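Local coordinates for protein thiazoline oxidase/subtilisin-like protease (Prochloron didemni, PDB 4H6X) that matures patellamides as a subtilisin-like, transamidating protease, probably cleaving the precursor peptide and joining the ends of its core segment into a macrocycle, at residues C111-T116 with T273-P278; A159-L164 with I192-D197; I250-E255 with G328-P333; G254-G259 with R269-S274. All blocks are in the same frame, centred on the assembly; numbering follows the deposited sequence.

Contact 1: residues C111-T116 with T273-P278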
loop_
_atom_site.group_PDB
_atom_site.type_symbol
_atom_site.label_atom_id
_atom_site.label_comp_id
_atom_site.label_asym_id
_atom_site.label_seq_id
_atom_site.Cartn_x
_atom_site.Cartn_y
_atom_site.Cartn_z
ATOM N N CYS A 111 9.769 0.412 1.744
ATOM C CA CYS A 111 9.832 1.625 2.586
ATOM C C CYS A 111 8.774 2.616 2.163
ATOM O O CYS A 111 8.118 3.224 3.002
ATOM C CB CYS A 111 11.184 2.332 2.505
ATOM S SG CYS A 111 12.552 1.463 3.290
ATOM N N HIS A 112 8.662 2.796 0.853
ATOM C CA HIS A 112 7.749 3.752 0.271
ATOM C C HIS A 112 6.300 3.351 0.573
ATOM O O HIS A 112 5.535 4.141 1.128
ATOM C CB HIS A 112 7.966 3.833 -1.242
ATOM C CG HIS A 112 7.541 5.134 -1.838
ATOM N ND1 HIS A 112 6.237 5.398 -2.195
ATOM C CD2 HIS A 112 8.247 6.258 -2.128
ATOM C CE1 HIS A 112 6.157 6.621 -2.691
ATOM N NE2 HIS A 112 7.362 7.164 -2.664
ATOM N N VAL A 113 5.945 2.131 0.182
ATOM C CA VAL A 113 4.586 1.594 0.376
ATOM C C VAL A 113 4.183 1.652 1.848
ATOM O O VAL A 113 3.118 2.134 2.164
ATOM C CB VAL A 113 4.482 0.154 -0.194
ATOM C CG1 VAL A 113 3.302 -0.615 0.395
ATOM C CG2 VAL A 113 4.369 0.224 -1.702
ATOM N N THR A 114 5.061 1.208 2.744
ATOM C CA THR A 114 4.735 1.161 4.168
ATOM C C THR A 114 4.515 2.568 4.740
ATOM O O THR A 114 3.569 2.791 5.502
ATOM C CB THR A 114 5.805 0.385 4.962
ATOM O OG1 THR A 114 5.961 -0.925 4.388
ATOM C CG2 THR A 114 5.415 0.248 6.413
ATOM N N SER A 115 5.377 3.509 4.355
ATOM C CA SER A 115 5.229 4.908 4.787
ATOM C C SER A 115 3.930 5.540 4.260
ATOM O O SER A 115 3.285 6.332 4.961
ATOM C CB SER A 115 6.462 5.739 4.381
ATOM O OG SER A 115 6.504 5.969 2.969
ATOM N N THR A 116 3.542 5.180 3.037
ATOM C CA THR A 116 2.278 5.674 2.447
ATOM C C THR A 116 1.060 5.237 3.264
ATOM O O THR A 116 0.065 5.965 3.384
ATOM C CB THR A 116 2.136 5.209 0.979
ATOM O OG1 THR A 116 3.147 5.861 0.197
ATOM C CG2 THR A 116 0.757 5.559 0.396
ATOM N N THR A 273 1.436 1.914 -10.624
ATOM C CA THR A 273 0.215 1.335 -10.050
ATOM C C THR A 273 0.450 0.827 -8.641
ATOM O O THR A 273 -0.466 0.837 -7.829
ATOM C CB THR A 273 -0.385 0.175 -10.875
ATOM O OG1 THR A 273 0.594 -0.861 -11.066
ATOM C CG2 THR A 273 -0.928 0.671 -12.204
ATOM N N SER A 274 1.681 0.386 -8.357
ATOM C CA SER A 274 2.024 -0.070 -7.016
ATOM C C SER A 274 2.260 1.088 -6.045
ATOM O O SER A 274 2.466 0.862 -4.855
ATOM C CB SER A 274 3.208 -1.045 -7.048
ATOM O OG SER A 274 4.426 -0.368 -7.217
ATOM N N MET A 275 2.211 2.321 -6.558
ATOM C CA MET A 275 2.171 3.533 -5.728
ATOM C C MET A 275 0.713 3.885 -5.395
ATOM O O MET A 275 0.416 4.421 -4.330
ATOM C CB MET A 275 2.838 4.708 -6.455
ATOM C CG MET A 275 4.327 4.541 -6.725
ATOM S SD MET A 275 5.187 4.348 -5.164
ATOM C CE MET A 275 5.597 2.601 -5.226
ATOM N N ALA A 276 -0.192 3.565 -6.310
ATOM C CA ALA A 276 -1.623 3.801 -6.106
ATOM C C ALA A 276 -2.266 2.768 -5.172
ATOM O O ALA A 276 -3.131 3.118 -4.388
ATOM C CB ALA A 276 -2.351 3.838 -7.447
ATOM N N ALA A 277 -1.851 1.503 -5.259
ATOM C CA ALA A 277 -2.402 0.431 -4.376
ATOM C C ALA A 277 -2.338 0.728 -2.873
ATOM O O ALA A 277 -3.334 0.541 -2.189
ATOM C CB ALA A 277 -1.763 -0.931 -4.691
ATOM N N PRO A 278 -1.177 1.195 -2.347
ATOM C CA PRO A 278 -1.157 1.476 -0.906
ATOM C C PRO A 278 -2.115 2.577 -0.485
ATOM O O PRO A 278 -2.588 2.561 0.655
ATOM C CB PRO A 278 0.291 1.910 -0.612
ATOM C CG PRO A 278 0.987 2.008 -1.916
ATOM C CD PRO A 278 0.156 1.323 -2.963
#

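Contact 2: residues A159-L164 with I192-D197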
loop_
_atom_site.group_PDB
_atom_site.type_symbol
_atom_site.label_atom_id
_atom_site.label_comp_id
_atom_site.label_asym_id
_atom_site.label_seq_id
_atom_site.Cartn_x
_atom_site.Cartn_y
_atom_site.Cartn_z
ATOM N N ALA A 159 3.058 -17.096 1.843
ATOM C CA ALA A 159 3.002 -15.793 2.520
ATOM C C ALA A 159 1.574 -15.388 2.932
ATOM O O ALA A 159 1.356 -14.863 4.026
ATOM C CB ALA A 159 3.636 -14.723 1.649
ATOM N N ILE A 160 0.617 -15.608 2.033
ATOM C CA ILE A 160 -0.791 -15.268 2.288
ATOM C C ILE A 160 -1.346 -16.128 3.439
ATOM O O ILE A 160 -1.971 -15.583 4.351
ATOM C CB ILE A 160 -1.632 -15.347 0.991
ATOM C CG1 ILE A 160 -1.289 -14.155 0.087
ATOM C CG2 ILE A 160 -3.142 -15.358 1.275
ATOM C CD1 ILE A 160 -1.731 -14.330 -1.362
ATOM N N ASP A 161 -1.076 -17.449 3.421
ATOM C CA ASP A 161 -1.528 -18.330 4.513
ATOM C C ASP A 161 -0.965 -17.835 5.820
ATOM O O ASP A 161 -1.669 -17.835 6.820
ATOM C CB ASP A 161 -1.110 -19.807 4.324
ATOM C CG ASP A 161 -1.892 -20.502 3.237
ATOM O OD1 ASP A 161 -3.070 -20.139 3.030
ATOM O OD2 ASP A 161 -1.319 -21.393 2.574
ATOM N N LEU A 162 0.321 -17.445 5.828
ATOM C CA LEU A 162 0.910 -16.885 7.042
ATOM C C LEU A 162 0.237 -15.560 7.457
ATOM O O LEU A 162 -0.075 -15.355 8.623
ATOM C CB LEU A 162 2.433 -16.688 6.894
ATOM C CG LEU A 162 3.170 -16.171 8.148
ATOM C CD1 LEU A 162 2.895 -17.041 9.381
ATOM C CD2 LEU A 162 4.666 -16.086 7.860
ATOM N N ALA A 163 0.060 -14.651 6.503
ATOM C CA ALA A 163 -0.606 -13.369 6.762
ATOM C C ALA A 163 -1.990 -13.561 7.402
ATOM O O ALA A 163 -2.346 -12.829 8.330
ATOM C CB ALA A 163 -0.737 -12.577 5.475
ATOM N N LEU A 164 -2.758 -14.530 6.895
ATOM C CA LEU A 164 -4.045 -14.882 7.494
ATOM C C LEU A 164 -3.901 -15.285 8.964
ATOM O O LEU A 164 -4.615 -14.777 9.833
ATOM C CB LEU A 164 -4.719 -16.012 6.710
ATOM C CG LEU A 164 -5.324 -15.609 5.373
ATOM C CD1 LEU A 164 -5.802 -16.851 4.629
ATOM C CD2 LEU A 164 -6.450 -14.585 5.557
ATOM N N ILE A 192 -6.005 -17.077 -2.368
ATOM C CA ILE A 192 -6.739 -15.828 -2.587
ATOM C C ILE A 192 -8.203 -16.041 -2.211
ATOM O O ILE A 192 -8.790 -15.209 -1.524
ATOM C CB ILE A 192 -6.651 -15.329 -4.051
ATOM C CG1 ILE A 192 -5.194 -15.050 -4.480
ATOM C CG2 ILE A 192 -7.509 -14.079 -4.242
ATOM C CD1 ILE A 192 -4.569 -13.836 -3.831
ATOM N N LYS A 193 -8.779 -17.165 -2.646
ATOM C CA LYS A 193 -10.161 -17.513 -2.287
ATOM C C LYS A 193 -10.357 -17.655 -0.780
ATOM O O LYS A 193 -11.369 -17.201 -0.244
ATOM C CB LYS A 193 -10.626 -18.789 -2.995
ATOM C CG LYS A 193 -12.118 -19.030 -2.844
ATOM C CD LYS A 193 -12.540 -20.379 -3.405
ATOM C CE LYS A 193 -14.049 -20.567 -3.305
ATOM N NZ LYS A 193 -14.515 -20.553 -1.890
ATOM N N LYS A 194 -9.392 -18.272 -0.099
ATOM C CA LYS A 194 -9.461 -18.402 1.359
ATOM C C LYS A 194 -9.531 -17.041 2.073
ATOM O O LYS A 194 -10.200 -16.912 3.103
ATOM C CB LYS A 194 -8.295 -19.260 1.897
ATOM C CG LYS A 194 -8.326 -19.481 3.408
ATOM C CD LYS A 194 -7.438 -20.637 3.861
ATOM C CE LYS A 194 -7.729 -21.035 5.307
ATOM N NZ LYS A 194 -6.813 -22.105 5.814
ATOM N N CYS A 195 -8.831 -16.039 1.535
ATOM C CA CYS A 195 -8.926 -14.677 2.065
ATOM C C CYS A 195 -10.377 -14.186 1.979
ATOM O O CYS A 195 -10.958 -13.778 2.982
ATOM C CB CYS A 195 -7.988 -13.725 1.315
ATOM S SG CYS A 195 -6.227 -14.017 1.631
ATOM N N GLN A 196 -10.949 -14.260 0.782
ATOM C CA GLN A 196 -12.338 -13.837 0.551
ATOM C C GLN A 196 -13.313 -14.599 1.449
ATOM O O GLN A 196 -14.213 -14.007 2.040
ATOM C CB GLN A 196 -12.714 -13.996 -0.926
ATOM C CG GLN A 196 -14.088 -13.416 -1.282
ATOM C CD GLN A 196 -14.435 -13.537 -2.760
ATOM O OE1 GLN A 196 -13.589 -13.886 -3.588
ATOM N NE2 GLN A 196 -15.689 -13.244 -3.097
ATOM N N ASP A 197 -13.102 -15.906 1.585
ATOM C CA ASP A 197 -13.958 -16.741 2.428
ATOM C C ASP A 197 -13.825 -16.422 3.907
ATOM O O ASP A 197 -14.700 -16.786 4.702
ATOM C CB ASP A 197 -13.662 -18.227 2.210
ATOM C CG ASP A 197 -14.151 -18.729 0.874
ATOM O OD1 ASP A 197 -15.106 -18.145 0.324
ATOM O OD2 ASP A 197 -13.568 -19.703 0.363
HETATM O O HOH W 1 -4.435 -20.736 5.302
#

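Contact 3: residues I250-E255 with G328-P333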
loop_
_atom_site.group_PDB
_atom_site.type_symbol
_atom_site.label_atom_id
_atom_site.label_comp_id
_atom_site.label_asym_id
_atom_site.label_seq_id
_atom_site.Cartn_x
_atom_site.Cartn_y
_atom_site.Cartn_z
ATOM N N ILE A 250 -10.162 -0.387 -9.223
ATOM C CA ILE A 250 -10.418 1.000 -8.888
ATOM C C ILE A 250 -9.157 1.816 -9.225
ATOM O O ILE A 250 -8.028 1.312 -9.135
ATOM C CB ILE A 250 -10.881 1.149 -7.399
ATOM C CG1 ILE A 250 -11.551 2.513 -7.148
ATOM C CG2 ILE A 250 -9.736 0.911 -6.416
ATOM C CD1 ILE A 250 -12.367 2.586 -5.873
ATOM N N LEU A 251 -9.366 3.054 -9.663
ATOM C CA LEU A 251 -8.290 3.988 -9.945
ATOM C C LEU A 251 -8.029 4.851 -8.728
ATOM O O LEU A 251 -8.969 5.282 -8.060
ATOM C CB LEU A 251 -8.669 4.906 -11.108
ATOM C CG LEU A 251 -8.141 4.703 -12.525
ATOM C CD1 LEU A 251 -8.227 6.043 -13.254
ATOM C CD2 LEU A 251 -6.704 4.211 -12.541
ATOM N N ALA A 252 -6.754 5.107 -8.442
ATOM C CA ALA A 252 -6.379 6.023 -7.370
ATOM C C ALA A 252 -5.114 6.804 -7.777
ATOM O O ALA A 252 -4.430 6.404 -8.722
ATOM C CB ALA A 252 -6.164 5.247 -6.083
ATOM N N PRO A 253 -4.818 7.936 -7.101
ATOM C CA PRO A 253 -3.569 8.642 -7.413
ATOM C C PRO A 253 -2.363 7.689 -7.377
ATOM O O PRO A 253 -2.113 7.034 -6.354
ATOM C CB PRO A 253 -3.448 9.665 -6.276
ATOM C CG PRO A 253 -4.849 9.888 -5.812
ATOM C CD PRO A 253 -5.527 8.557 -5.964
ATOM N N GLY A 254 -1.652 7.602 -8.497
ATOM C CA GLY A 254 -0.434 6.792 -8.591
ATOM C C GLY A 254 0.786 7.558 -9.082
ATOM O O GLY A 254 1.878 6.994 -9.199
ATOM N N GLU A 255 0.606 8.844 -9.371
ATOM C CA GLU A 255 1.689 9.662 -9.893
ATOM C C GLU A 255 2.216 10.632 -8.836
ATOM O O GLU A 255 1.447 11.343 -8.197
ATOM C CB GLU A 255 1.221 10.408 -11.147
ATOM C CG GLU A 255 2.291 11.242 -11.830
ATOM C CD GLU A 255 1.841 11.799 -13.172
ATOM O OE1 GLU A 255 0.634 12.060 -13.351
ATOM O OE2 GLU A 255 2.709 11.986 -14.052
ATOM N N GLY A 328 -13.651 2.940 -12.118
ATOM C CA GLY A 328 -13.673 4.393 -11.930
ATOM C C GLY A 328 -12.661 4.863 -10.904
ATOM O O GLY A 328 -11.878 4.061 -10.369
ATOM N N PHE A 329 -12.688 6.161 -10.617
ATOM C CA PHE A 329 -11.793 6.770 -9.631
ATOM C C PHE A 329 -12.404 6.679 -8.235
ATOM O O PHE A 329 -13.617 6.835 -8.077
ATOM C CB PHE A 329 -11.516 8.232 -10.013
ATOM C CG PHE A 329 -10.531 8.924 -9.110
ATOM C CD1 PHE A 329 -9.158 8.757 -9.294
ATOM C CD2 PHE A 329 -10.970 9.736 -8.076
ATOM C CE1 PHE A 329 -8.250 9.396 -8.460
ATOM C CE2 PHE A 329 -10.063 10.374 -7.235
ATOM C CZ PHE A 329 -8.703 10.204 -7.430
ATOM N N VAL A 330 -11.559 6.443 -7.227
ATOM C CA VAL A 330 -11.998 6.304 -5.833
ATOM C C VAL A 330 -12.940 7.437 -5.425
ATOM O O VAL A 330 -12.667 8.616 -5.703
ATOM C CB VAL A 330 -10.792 6.187 -4.856
ATOM C CG1 VAL A 330 -9.886 7.407 -4.938
ATOM C CG2 VAL A 330 -11.246 5.949 -3.419
ATOM N N ASN A 331 -14.033 7.067 -4.760
ATOM C CA ASN A 331 -15.070 8.009 -4.344
ATOM C C ASN A 331 -15.383 7.792 -2.877
ATOM O O ASN A 331 -16.385 7.167 -2.527
ATOM C CB ASN A 331 -16.327 7.823 -5.224
ATOM C CG ASN A 331 -17.466 8.782 -4.876
ATOM O OD1 ASN A 331 -17.305 9.703 -4.079
ATOM N ND2 ASN A 331 -18.638 8.543 -5.467
ATOM N N ILE A 332 -14.514 8.314 -2.015
ATOM C CA ILE A 332 -14.713 8.232 -0.575
ATOM C C ILE A 332 -16.112 8.712 -0.128
ATOM O O ILE A 332 -16.790 8.008 0.621
ATOM C CB ILE A 332 -13.591 8.962 0.209
ATOM C CG1 ILE A 332 -12.274 8.164 0.145
ATOM C CG2 ILE A 332 -13.988 9.168 1.660
ATOM C CD1 ILE A 332 -11.105 8.875 0.817
ATOM N N PRO A 333 -16.546 9.916 -0.565
ATOM C CA PRO A 333 -17.879 10.353 -0.079
ATOM C C PRO A 333 -19.004 9.368 -0.443
ATOM O O PRO A 333 -19.835 9.027 0.408
ATOM C CB PRO A 333 -18.086 11.707 -0.796
ATOM C CG PRO A 333 -16.701 12.187 -1.108
ATOM C CD PRO A 333 -15.926 10.929 -1.442
#

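Contact 4: residues G254-G259 with R269-S274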
loop_
_atom_site.group_PDB
_atom_site.type_symbol
_atom_site.label_atom_id
_atom_site.label_comp_id
_atom_site.label_asym_id
_atom_site.label_seq_id
_atom_site.Cartn_x
_atom_site.Cartn_y
_atom_site.Cartn_z
ATOM N N GLY A 254 -1.652 7.602 -8.497
ATOM C CA GLY A 254 -0.434 6.792 -8.591
ATOM C C GLY A 254 0.786 7.558 -9.082
ATOM O O GLY A 254 1.878 6.994 -9.199
ATOM N N GLU A 255 0.606 8.844 -9.371
ATOM C CA GLU A 255 1.689 9.662 -9.893
ATOM C C GLU A 255 2.216 10.632 -8.836
ATOM O O GLU A 255 1.447 11.343 -8.197
ATOM C CB GLU A 255 1.221 10.408 -11.147
ATOM C CG GLU A 255 2.291 11.242 -11.830
ATOM C CD GLU A 255 1.841 11.799 -13.172
ATOM O OE1 GLU A 255 0.634 12.060 -13.351
ATOM O OE2 GLU A 255 2.709 11.986 -14.052
ATOM N N GLU A 256 3.536 10.654 -8.657
ATOM C CA GLU A 256 4.175 11.614 -7.746
ATOM C C GLU A 256 3.644 11.488 -6.322
ATOM O O GLU A 256 3.273 12.477 -5.671
ATOM C CB GLU A 256 4.030 13.050 -8.262
ATOM C CG GLU A 256 4.815 13.331 -9.534
ATOM C CD GLU A 256 6.294 13.488 -9.263
ATOM O OE1 GLU A 256 6.645 14.271 -8.352
ATOM O OE2 GLU A 256 7.106 12.829 -9.952
ATOM N N ILE A 257 3.617 10.245 -5.855
ATOM C CA ILE A 257 3.227 9.931 -4.499
ATOM C C ILE A 257 4.474 10.039 -3.624
ATOM O O ILE A 257 5.533 9.515 -3.979
ATOM C CB ILE A 257 2.611 8.508 -4.421
ATOM C CG1 ILE A 257 1.431 8.355 -5.405
ATOM C CG2 ILE A 257 2.262 8.137 -2.977
ATOM C CD1 ILE A 257 0.336 9.405 -5.281
ATOM N N LEU A 258 4.326 10.735 -2.498
ATOM C CA LEU A 258 5.396 10.976 -1.534
ATOM C C LEU A 258 5.526 9.817 -0.555
ATOM O O LEU A 258 4.556 9.430 0.098
ATOM C CB LEU A 258 5.108 12.258 -0.734
ATOM C CG LEU A 258 6.215 12.726 0.223
ATOM C CD1 LEU A 258 7.401 13.261 -0.571
ATOM C CD2 LEU A 258 5.708 13.771 1.216
ATOM N N GLY A 259 6.738 9.288 -0.429
ATOM C CA GLY A 259 7.001 8.272 0.558
ATOM C C GLY A 259 8.470 8.185 0.915
ATOM O O GLY A 259 9.322 8.879 0.323
ATOM N N ARG A 269 9.181 11.241 -4.360
ATOM C CA ARG A 269 7.938 11.012 -5.080
ATOM C C ARG A 269 8.134 10.021 -6.223
ATOM O O ARG A 269 9.025 10.173 -7.060
ATOM C CB ARG A 269 7.345 12.337 -5.568
ATOM C CG ARG A 269 6.956 13.256 -4.417
ATOM C CD ARG A 269 6.117 14.449 -4.861
ATOM N NE ARG A 269 5.778 15.286 -3.712
ATOM C CZ ARG A 269 4.612 15.267 -3.071
ATOM N NH1 ARG A 269 3.628 14.456 -3.464
ATOM N NH2 ARG A 269 4.434 16.059 -2.030
ATOM N N LEU A 270 7.301 8.985 -6.236
ATOM C CA LEU A 270 7.407 7.918 -7.217
ATOM C C LEU A 270 6.066 7.728 -7.905
ATOM O O LEU A 270 5.038 8.166 -7.397
ATOM C CB LEU A 270 7.868 6.601 -6.557
ATOM C CG LEU A 270 9.210 6.607 -5.810
ATOM C CD1 LEU A 270 9.475 5.239 -5.195
ATOM C CD2 LEU A 270 10.327 6.973 -6.783
ATOM N N THR A 271 6.093 7.047 -9.047
ATOM C CA THR A 271 4.934 6.899 -9.911
ATOM C C THR A 271 4.793 5.427 -10.325
ATOM O O THR A 271 5.787 4.784 -10.647
ATOM C CB THR A 271 5.062 7.851 -11.130
ATOM O OG1 THR A 271 4.999 9.200 -10.663
ATOM C CG2 THR A 271 3.932 7.645 -12.150
ATOM N N GLY A 272 3.570 4.894 -10.282
ATOM C CA GLY A 272 3.295 3.504 -10.702
ATOM C C GLY A 272 1.991 3.008 -10.093
ATOM O O GLY A 272 1.489 3.614 -9.146
ATOM N N THR A 273 1.436 1.914 -10.624
ATOM C CA THR A 273 0.215 1.335 -10.050
ATOM C C THR A 273 0.450 0.827 -8.641
ATOM O O THR A 273 -0.466 0.837 -7.829
ATOM C CB THR A 273 -0.385 0.175 -10.875
ATOM O OG1 THR A 273 0.594 -0.861 -11.066
ATOM C CG2 THR A 273 -0.928 0.671 -12.204
ATOM N N SER A 274 1.681 0.386 -8.357
ATOM C CA SER A 274 2.024 -0.070 -7.016
ATOM C C SER A 274 2.260 1.088 -6.045
ATOM O O SER A 274 2.466 0.862 -4.855
ATOM C CB SER A 274 3.208 -1.045 -7.048
ATOM O OG SER A 274 4.426 -0.368 -7.217
#

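Contact 1: residues C111-T116 with T273-P278
Ser-274 meets Val-113 through its backbone: the carbonyl O of Ser-274 lies 3.7 Å from CG2 of Val-113, while its own OG is hydrogen-bonded to His-109 NE2. In Met-275, CG is anti to the carbonyl carbon (chi1 -64°), and the bend at chi2 (-60°) brings the sulfur across to the ring of His-112. There SD of Met-275 sits 3.3 Å from ND1 of His-112, an oblique Met-aromatic contact 42° off the ring normal. A hydrogen bond from NE2 to Val-268 O fixes the turn of this ring. An alanine in place of His-112 would probably leave the Met-275 sulfur without its aromatic partner and the Val-268 carbonyl without this bond, and open a gap between the helices. One turn on, the Pro-278 ring crosses Val-113 at about a right angle, with Pro-278 CG 3.8 Å from Val-113 CG2. Pro-278 CB lies equally close to Thr-116 CG2, and the helix kinks at this proline. The axes pass 9.3 Å apart. Such a buried, near-parallel pair is typical of the subtilase core, where the Gly-Thr-Ser-Met-Ala motif opening one helix sets its serine, here Ser-274, beside the helix that carries His-109.

Contact 2: residues A159-L164 with I192-D197
Cys-195 faces both Ile-160 and Leu-164, which sit one turn apart on the neighbouring helix. Its SG comes within 3.4 Å of Ile-160 CG2, a tight contact, and is 4.0 Å from Leu-164 CD2. The SG stands anti to the carbonyl carbon (chi1 -70°), which aims it at these two methyls. Ahead of it the two isoleucines meet tip to tip, Ile-160 CD1 to Ile-192 CD1 at 3.8 Å. On the outer flank, CD1 of Leu-164 lies against the aliphatic part of Lys-194, 3.8 Å from its CG. The Lys-194 chain then runs on extended, so its ammonium clears the apolar patch and reaches a water that accepts from NZ and donates to Asp-161 OD1. The two charges, 5.1 Å apart between Lys-194 NZ and Asp-161 OD1, are thus joined through water and not by a direct salt bridge. Beneath the layer, Ile-171 of strand 170-173 touches both Ile-160 and Cys-195, and Ile-38 supports Ile-160. Strand 170-173, helix 187-197 and strand 201-205 form a beta-alpha-beta crossover, and these two near-parallel helices, 21° apart, flank one face of the parallel sheet that characterises the subtilisin fold.

Contact 3: residues I250-E255 with G328-P333
Leu-251 is bonded through both N-H and C=O to the backbone either side of Phe-329. Its N-H gives a nearly straight bond to Gly-328 O, 2.8 Å from Leu-251 N, with 168° at the hydrogen. Its carbonyl takes the N-H of Val-330, at 3.0 Å between Val-330 N and Leu-251 O, the donor lying nearly along the C=O axis. Giving to the residue before Phe-329 and taking from the one after it is the pattern of a parallel bridge, though a single one. A weaker CA-H...O contact from Phe-329 CA points to the same Leu-251 O. The bridge lies on the outermost strand, 249-253, of the seven-stranded parallel sheet of this subtilase fold, on the side away from strand 224-229, and the chain then enters helix 332-340. Asn-331 is the N-cap of that helix: its OD1 accepts from Gly-334 N, and its ND2 reaches Thr-310 O. Apolar contacts fall in two groups. Phe-329, its CG anti to the backbone N (chi1 -176°), swings its ring along the strand until CE1 is 3.8 Å from Pro-253 CD; ring and proline cross at about a right angle. Ile-250 extends CD1 to within 3.7 Å of Val-330 CA, and Met-280 of helix 273-293 packs on both side chains. Gly-328 has backbone angles (phi 131°) at which a CB would jam against the preceding carbonyl.

Contact 4: residues G254-G259 with R269-S274
Glu-256 and Ile-257 both face Leu-270, a G1 beta bulge in which Glu-256 takes the left-handed backbone conformation (phi 58°). The bulge opens the antiparallel hairpin of strands 257-259 and 268-270. Ile-257 and Leu-270 form its hydrogen-bonded pair, Ile-257 N to Leu-270 O at 3.0 Å and Leu-270 N to Ile-257 O at 2.9 Å, and Leu-258 faces Arg-269 as the non-hydrogen-bonded pair. Beside the bulge, Thr-271 has OG1 anti to its carbonyl carbon (chi1 -66°), where it accepts the N-H of Glu-256 at 2.9 Å between OG1 and N. Arg-269 runs extended from CG to NE, back past Glu-256. Its NH1 donates to Glu-256 O, 3.0 Å away and in the guanidinium plane, while Leu-258 CB sits over the centre of one face. NH2 forms a salt bridge with Asp-12. The Glu-256 carboxylate instead rests on the arginine's aliphatic part, OE1 being 3.5 Å from Arg-269 CB; with OE1 4.8 Å from Arg-269 NE, its charge would probably act on the guanidinium without direct contact. An alanine in place of Arg-269 would probably leave Asp-12 without its cationic mate and the Glu-256 carbonyl without this donor. Toward helix 273-293, Gly-272 N donates to Gly-254 O, and a CB on Gly-254 would come within 3.0 Å of Gly-272 O, a clash.

How the contacts relate
Contacts 1 and 4 lie together, their centres about 7 Å apart, and share Thr-273 and Ser-274. The hairpin rests on the histidine of contact 1: His-112 CD2 is 3.5 Å from Leu-270 CD1. Both adjoin the probable active site, where Ser-274, His-109 and Asp-39 have charge-relay geometry. Contact 3 shares Gly-254 and Glu-255 with contact 4, so the chain passes straight from the edge strand into the hairpin. It also touches contact 1, with Ala-276 CB 3.4 Å from Pro-253 O. Contact 2 stands apart, its centre about 21 Å from that of contact 1 and 27 Å from that of contact 4, which lies on the other side of the chain's centre from it.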